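Local coordinates for protein methylenetetrahydrofolate--tRNA-(uracil-5-)-methyltransferase TrmFO (Thermus thermophilus, PDB 3G5S) that probably methylates uridine 54 of tRNAs at carbon 5, taking the one-carbon unit from methylenetetrahydrofolate, with FAD as cofactor and NADH or NADPH as reductant, at residues Q68-R73 with E422-W427; P126-L131 with L355-K360. One frame throughout, in Å; residues are numbered along the deposited sequence. Where two conformers were deposited one is given.

Contact 1. Residues Q68-R73 with E422-W427; sequences QAEMRR and EAFSAW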
loop_
_atom_site.group_PDB
_atom_site.type_symbol
_atom_site.label_atom_id
_atom_site.label_comp_id
_atom_site.label_asym_id
_atom_site.label_seq_id
_atom_site.Cartn_x
_atom_site.Cartn_y
_atom_site.Cartn_z
ATOM N N GLN A 68 9.382 0.535 10.271
ATOM C CA GLN A 68 9.865 1.633 11.106
ATOM C C GLN A 68 11.348 1.479 11.416
ATOM O O GLN A 68 12.120 2.431 11.314
ATOM C CB GLN A 68 9.072 1.706 12.413
ATOM C CG GLN A 68 7.641 2.179 12.220
ATOM C CD GLN A 68 6.753 1.907 13.419
ATOM O OE1 GLN A 68 7.221 1.493 14.480
ATOM N NE2 GLN A 68 5.455 2.138 13.253
ATOM N N ALA A 69 11.742 0.277 11.820
ATOM C CA ALA A 69 13.136 0.012 12.157
ATOM C C ALA A 69 14.052 0.172 10.946
ATOM O O ALA A 69 15.150 0.727 11.059
ATOM C CB ALA A 69 13.287 -1.379 12.773
ATOM N N GLU A 70 13.606 -0.313 9.792
ATOM C CA GLU A 70 14.378 -0.150 8.566
ATOM C C GLU A 70 14.575 1.322 8.259
ATOM O O GLU A 70 15.666 1.752 7.905
ATOM C CB GLU A 70 13.665 -0.833 7.391
ATOM C CG GLU A 70 13.665 -2.348 7.481
ATOM C CD GLU A 70 12.834 -3.047 6.410
ATOM O OE1 GLU A 70 12.167 -2.384 5.568
ATOM O OE2 GLU A 70 12.848 -4.304 6.434
HETATM N N MSE A 71 13.505 2.097 8.371
HETATM C CA MSE A 71 13.592 3.513 8.046
HETATM C C MSE A 71 14.492 4.283 9.023
HETATM O O MSE A 71 15.178 5.215 8.611
HETATM C CB MSE A 71 12.198 4.114 7.896
HETATM C CG MSE A 71 11.517 3.680 6.595
HETATM SE SE MSE A 71 12.537 4.202 4.996
HETATM C CE MSE A 71 13.486 2.526 4.718
ATOM N N ARG A 72 14.525 3.892 10.301
ATOM C CA ARG A 72 15.506 4.482 11.205
ATOM C C ARG A 72 16.919 4.174 10.738
ATOM O O ARG A 72 17.784 5.047 10.741
ATOM C CB ARG A 72 15.334 3.976 12.633
ATOM C CG ARG A 72 14.100 4.484 13.337
ATOM C CD ARG A 72 14.194 4.246 14.847
ATOM N NE ARG A 72 12.971 4.663 15.516
ATOM C CZ ARG A 72 11.929 3.873 15.744
ATOM N NH1 ARG A 72 11.969 2.587 15.402
ATOM N NH2 ARG A 72 10.848 4.374 16.322
ATOM N N ARG A 73 17.167 2.924 10.366
ATOM C CA ARG A 73 18.497 2.540 9.919
ATOM C C ARG A 73 18.887 3.341 8.683
ATOM O O ARG A 73 20.059 3.661 8.501
ATOM C CB ARG A 73 18.564 1.038 9.631
ATOM C CG ARG A 73 18.280 0.128 10.824
ATOM C CD ARG A 73 19.486 -0.085 11.710
ATOM N NE ARG A 73 19.206 -0.956 12.857
ATOM C CZ ARG A 73 19.569 -2.235 12.944
ATOM N NH1 ARG A 73 20.218 -2.815 11.944
ATOM N NH2 ARG A 73 19.286 -2.938 14.035
ATOM N N GLU A 422 18.198 -7.212 9.459
ATOM C CA GLU A 422 19.580 -7.522 9.127
ATOM C C GLU A 422 19.828 -7.419 7.624
ATOM O O GLU A 422 20.841 -6.869 7.190
ATOM C CB GLU A 422 19.963 -8.922 9.627
ATOM C CG GLU A 422 21.382 -9.333 9.236
ATOM C CD GLU A 422 21.727 -10.773 9.590
ATOM O OE1 GLU A 422 21.010 -11.391 10.402
ATOM O OE2 GLU A 422 22.734 -11.286 9.061
ATOM N N ALA A 423 18.907 -7.960 6.832
ATOM C CA ALA A 423 19.036 -7.907 5.378
ATOM C C ALA A 423 19.029 -6.462 4.890
ATOM O O ALA A 423 19.809 -6.093 4.014
ATOM C CB ALA A 423 17.918 -8.688 4.708
ATOM N N PHE A 424 18.151 -5.645 5.462
ATOM C CA PHE A 424 18.069 -4.254 5.060
ATOM C C PHE A 424 19.351 -3.504 5.403
ATOM O O PHE A 424 19.859 -2.713 4.604
ATOM C CB PHE A 424 16.873 -3.582 5.720
ATOM C CG PHE A 424 16.607 -2.209 5.185
ATOM C CD1 PHE A 424 15.977 -2.045 3.964
ATOM C CD2 PHE A 424 17.015 -1.087 5.879
ATOM C CE1 PHE A 424 15.743 -0.785 3.451
ATOM C CE2 PHE A 424 16.784 0.179 5.368
ATOM C CZ PHE A 424 16.146 0.324 4.153
ATOM N N SER A 425 19.863 -3.741 6.603
ATOM C CA SER A 425 21.086 -3.085 7.042
ATOM C C SER A 425 22.278 -3.466 6.170
ATOM O O SER A 425 23.104 -2.621 5.836
ATOM C CB SER A 425 21.370 -3.408 8.506
ATOM O OG SER A 425 20.413 -2.795 9.348
ATOM N N ALA A 426 22.370 -4.739 5.803
ATOM C CA ALA A 426 23.448 -5.170 4.921
ATOM C C ALA A 426 23.324 -4.505 3.551
ATOM O O ALA A 426 24.315 -4.114 2.939
ATOM C CB ALA A 426 23.461 -6.685 4.791
ATOM N N TRP A 427 22.094 -4.374 3.072
ATOM C CA TRP A 427 21.853 -3.697 1.807
ATOM C C TRP A 427 22.321 -2.241 1.888
ATOM O O TRP A 427 23.036 -1.768 1.004
ATOM C CB TRP A 427 20.380 -3.805 1.433
ATOM C CG TRP A 427 20.019 -3.039 0.206
ATOM C CD1 TRP A 427 20.273 -3.382 -1.095
ATOM C CD2 TRP A 427 19.326 -1.789 0.163
ATOM N NE1 TRP A 427 19.782 -2.412 -1.942
ATOM C CE2 TRP A 427 19.197 -1.424 -1.195
ATOM C CE3 TRP A 427 18.806 -0.938 1.140
ATOM C CZ2 TRP A 427 18.559 -0.249 -1.596
ATOM C CZ3 TRP A 427 18.180 0.232 0.742
ATOM C CH2 TRP A 427 18.058 0.562 -0.613
#

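Contact 2. Residues P126-L131 with L355-K360; sequences PGITVL and LNAARK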
loop_
_atom_site.group_PDB
_atom_site.type_symbol
_atom_site.label_atom_id
_atom_site.label_comp_id
_atom_site.label_asym_id
_atom_site.label_seq_id
_atom_site.Cartn_x
_atom_site.Cartn_y
_atom_site.Cartn_z
ATOM N N PRO A 126 9.926 17.946 -17.007
ATOM C CA PRO A 126 11.043 17.281 -17.676
ATOM C C PRO A 126 12.206 17.067 -16.710
ATOM O O PRO A 126 12.239 17.639 -15.619
ATOM C CB PRO A 126 11.416 18.282 -18.765
ATOM C CG PRO A 126 11.188 19.597 -18.102
ATOM C CD PRO A 126 9.949 19.402 -17.232
ATOM N N GLY A 127 13.151 16.241 -17.121
ATOM C CA GLY A 127 14.319 15.984 -16.307
ATOM C C GLY A 127 14.019 15.021 -15.177
ATOM O O GLY A 127 12.902 14.524 -15.024
ATOM N N ILE A 128 15.027 14.749 -14.366
ATOM C CA ILE A 128 14.860 13.806 -13.266
ATOM C C ILE A 128 13.814 14.336 -12.295
ATOM O O ILE A 128 13.931 15.460 -11.798
ATOM C CB ILE A 128 16.199 13.540 -12.564
ATOM C CG1 ILE A 128 17.207 12.953 -13.558
ATOM C CG2 ILE A 128 15.995 12.599 -11.396
ATOM C CD1 ILE A 128 18.629 12.882 -13.024
ATOM N N THR A 129 12.798 13.513 -12.023
ATOM C CA THR A 129 11.599 13.968 -11.335
ATOM C C THR A 129 10.977 12.826 -10.541
ATOM O O THR A 129 10.820 11.716 -11.059
ATOM C CB THR A 129 10.555 14.469 -12.371
ATOM O OG1 THR A 129 11.055 15.640 -13.022
ATOM C CG2 THR A 129 9.235 14.806 -11.720
ATOM N N VAL A 130 10.608 13.113 -9.294
ATOM C CA VAL A 130 9.824 12.201 -8.467
ATOM C C VAL A 130 8.415 12.762 -8.304
ATOM O O VAL A 130 8.249 13.907 -7.875
ATOM C CB VAL A 130 10.457 12.041 -7.064
ATOM C CG1 VAL A 130 9.609 11.111 -6.196
ATOM C CG2 VAL A 130 11.884 11.524 -7.174
ATOM N N LEU A 131 7.410 11.962 -8.655
ATOM C CA LEU A 131 6.007 12.334 -8.466
ATOM C C LEU A 131 5.477 11.712 -7.179
ATOM O O LEU A 131 5.538 10.501 -7.000
ATOM C CB LEU A 131 5.166 11.860 -9.645
ATOM C CG LEU A 131 5.606 12.366 -11.017
ATOM C CD1 LEU A 131 4.718 11.770 -12.079
ATOM C CD2 LEU A 131 5.606 13.894 -11.091
ATOM N N LEU A 355 16.375 8.108 -3.423
ATOM C CA LEU A 355 17.672 7.466 -3.542
ATOM C C LEU A 355 18.000 7.187 -5.006
ATOM O O LEU A 355 19.101 7.479 -5.475
ATOM C CB LEU A 355 17.687 6.167 -2.731
ATOM C CG LEU A 355 18.939 5.297 -2.855
ATOM C CD1 LEU A 355 20.217 6.043 -2.465
ATOM C CD2 LEU A 355 18.760 4.057 -1.996
ATOM N N ASN A 356 17.044 6.615 -5.726
ATOM C CA ASN A 356 17.293 6.282 -7.117
ATOM C C ASN A 356 17.387 7.498 -8.029
ATOM O O ASN A 356 18.196 7.516 -8.951
ATOM C CB ASN A 356 16.305 5.236 -7.617
ATOM C CG ASN A 356 16.657 3.855 -7.101
ATOM O OD1 ASN A 356 17.838 3.550 -6.912
ATOM N ND2 ASN A 356 15.650 3.023 -6.858
ATOM N N ALA A 357 16.591 8.522 -7.746
ATOM C CA ALA A 357 16.698 9.784 -8.471
ATOM C C ALA A 357 18.063 10.439 -8.226
ATOM O O ALA A 357 18.678 10.974 -9.151
ATOM C CB ALA A 357 15.575 10.715 -8.062
ATOM N N ALA A 358 18.533 10.391 -6.979
ATOM C CA ALA A 358 19.837 10.943 -6.638
ATOM C C ALA A 358 20.920 10.185 -7.387
ATOM O O ALA A 358 21.846 10.773 -7.958
ATOM C CB ALA A 358 20.069 10.859 -5.141
ATOM N N ARG A 359 20.817 8.861 -7.369
ATOM C CA ARG A 359 21.780 8.040 -8.091
ATOM C C ARG A 359 21.780 8.343 -9.588
ATOM O O ARG A 359 22.832 8.459 -10.216
ATOM C CB ARG A 359 21.558 6.553 -7.793
ATOM C CG ARG A 359 21.935 6.199 -6.347
ATOM C CD ARG A 359 21.603 4.744 -5.990
ATOM N NE ARG A 359 22.290 3.791 -6.855
ATOM C CZ ARG A 359 23.546 3.388 -6.685
ATOM N NH1 ARG A 359 24.083 2.537 -7.544
ATOM N NH2 ARG A 359 24.266 3.827 -5.660
ATOM N N LYS A 360 20.591 8.525 -10.156
ATOM C CA LYS A 360 20.466 8.906 -11.573
ATOM C C LYS A 360 21.195 10.219 -11.873
ATOM O O LYS A 360 21.890 10.361 -12.900
ATOM C CB LYS A 360 18.985 9.079 -11.923
ATOM C CG LYS A 360 18.704 9.139 -13.419
ATOM C CD LYS A 360 19.082 7.820 -14.076
ATOM C CE LYS A 360 18.097 7.434 -15.175
ATOM N NZ LYS A 360 18.373 8.025 -16.507
#

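Contact 1. Residues Q68-R73 with E422-W427
A nearly parallel helix pair brings E70, M71 and R73 of helix 63-74 against F424 and S425 of helix 409-429; the short segments cross at -21°, with their axes 9.8 Å apart. F424 contributes the largest area to the contact. Its CG lies nearly anti to the backbone N, which sends the ring across to helix 63-74, where CB of E70 sits over one face in a CH-pi contact, 3.9 Å from the ring centroid. The E70 chain runs on extended across that ring, and its carboxylate stacks on it with the two planes 10° apart. The buried carboxylate is probably compensated by the backbone N-H groups of M374 and L375, which donate to OE2 and OE1. CE of M71, a selenomethionine, comes obliquely to CZ of F424 at 3.5 Å, the bends in its chain turning a side chain that starts away from helix 409-429 back to it. On the outer side, R73 NH1 donates to S425 OG at 2.6 Å, a bent bond (130°) tilted somewhat out of the guanidinium plane; it is doubtful in detail, since the serine has two conformers. That hydroxyl also pairs with L421 O in its own helix. Further in, M71 rests on A348 and F351 of helix 343-361 and on M79 of helix 77-84, so the C-terminal helix joins the outside of a helical layer.

Contact 2. Residues P126-L131 with L355-K360
I128 and V130 reach across from strand 129-131 and the loop leading into it to A357 and K360 on helix 343-361, where the helix packs over the parallel sheet of the Rossmann-type domain. The close-packed part centres on A357: its methyl CB lies 3.9 Å from CG2 of I128 and an equal 3.9 Å from CG2 of V130. Alanine suits the spot, because a side chain this small lets the helix lie close to both branched residues, and L20 and Y332 touch it as well. Toward the partly exposed end the packing rests on longer chains. CD1 of I128 crosses obliquely to CG of K360, 3.8 Å away; CG anti to the lysine's backbone N (chi1 -166°) puts that methylene against I128, and the later bends carry NZ off to a salt bridge with E329. Shortening I128 to an alanine is likely to uncover the lysine's methylenes and open a gap beside the A357 methyl. T129 turns away; its OG1 donates to G127 O and is also hydrogen-bonded to ND2 of N5. The side chains meet chiefly through apolar carbon, a match of shape with little directional hold, while the lysine spends its charge on E329.

Overall arrangement
The centres of contacts 1 and 2 lie about 22 Å apart, and helix 343-361 links them: its C-terminal part supplies 355-360 to contact 2, while its earlier turns back onto contact 1. The two also meet directly, with W427 CH2 3.8 Å from L355 CD2. Along the chain the order is 68-73, 126-131, 355-360, 422-427, so contact 2 is nested within the loop that contact 1 closes. They mark successive levels, from the parallel sheet through helix 343-361 to helices 63-74 and 409-429, tying the C-terminal helix to the FAD-binding domain, whose bound cofactor lies about 9 Å from the side chain of V130.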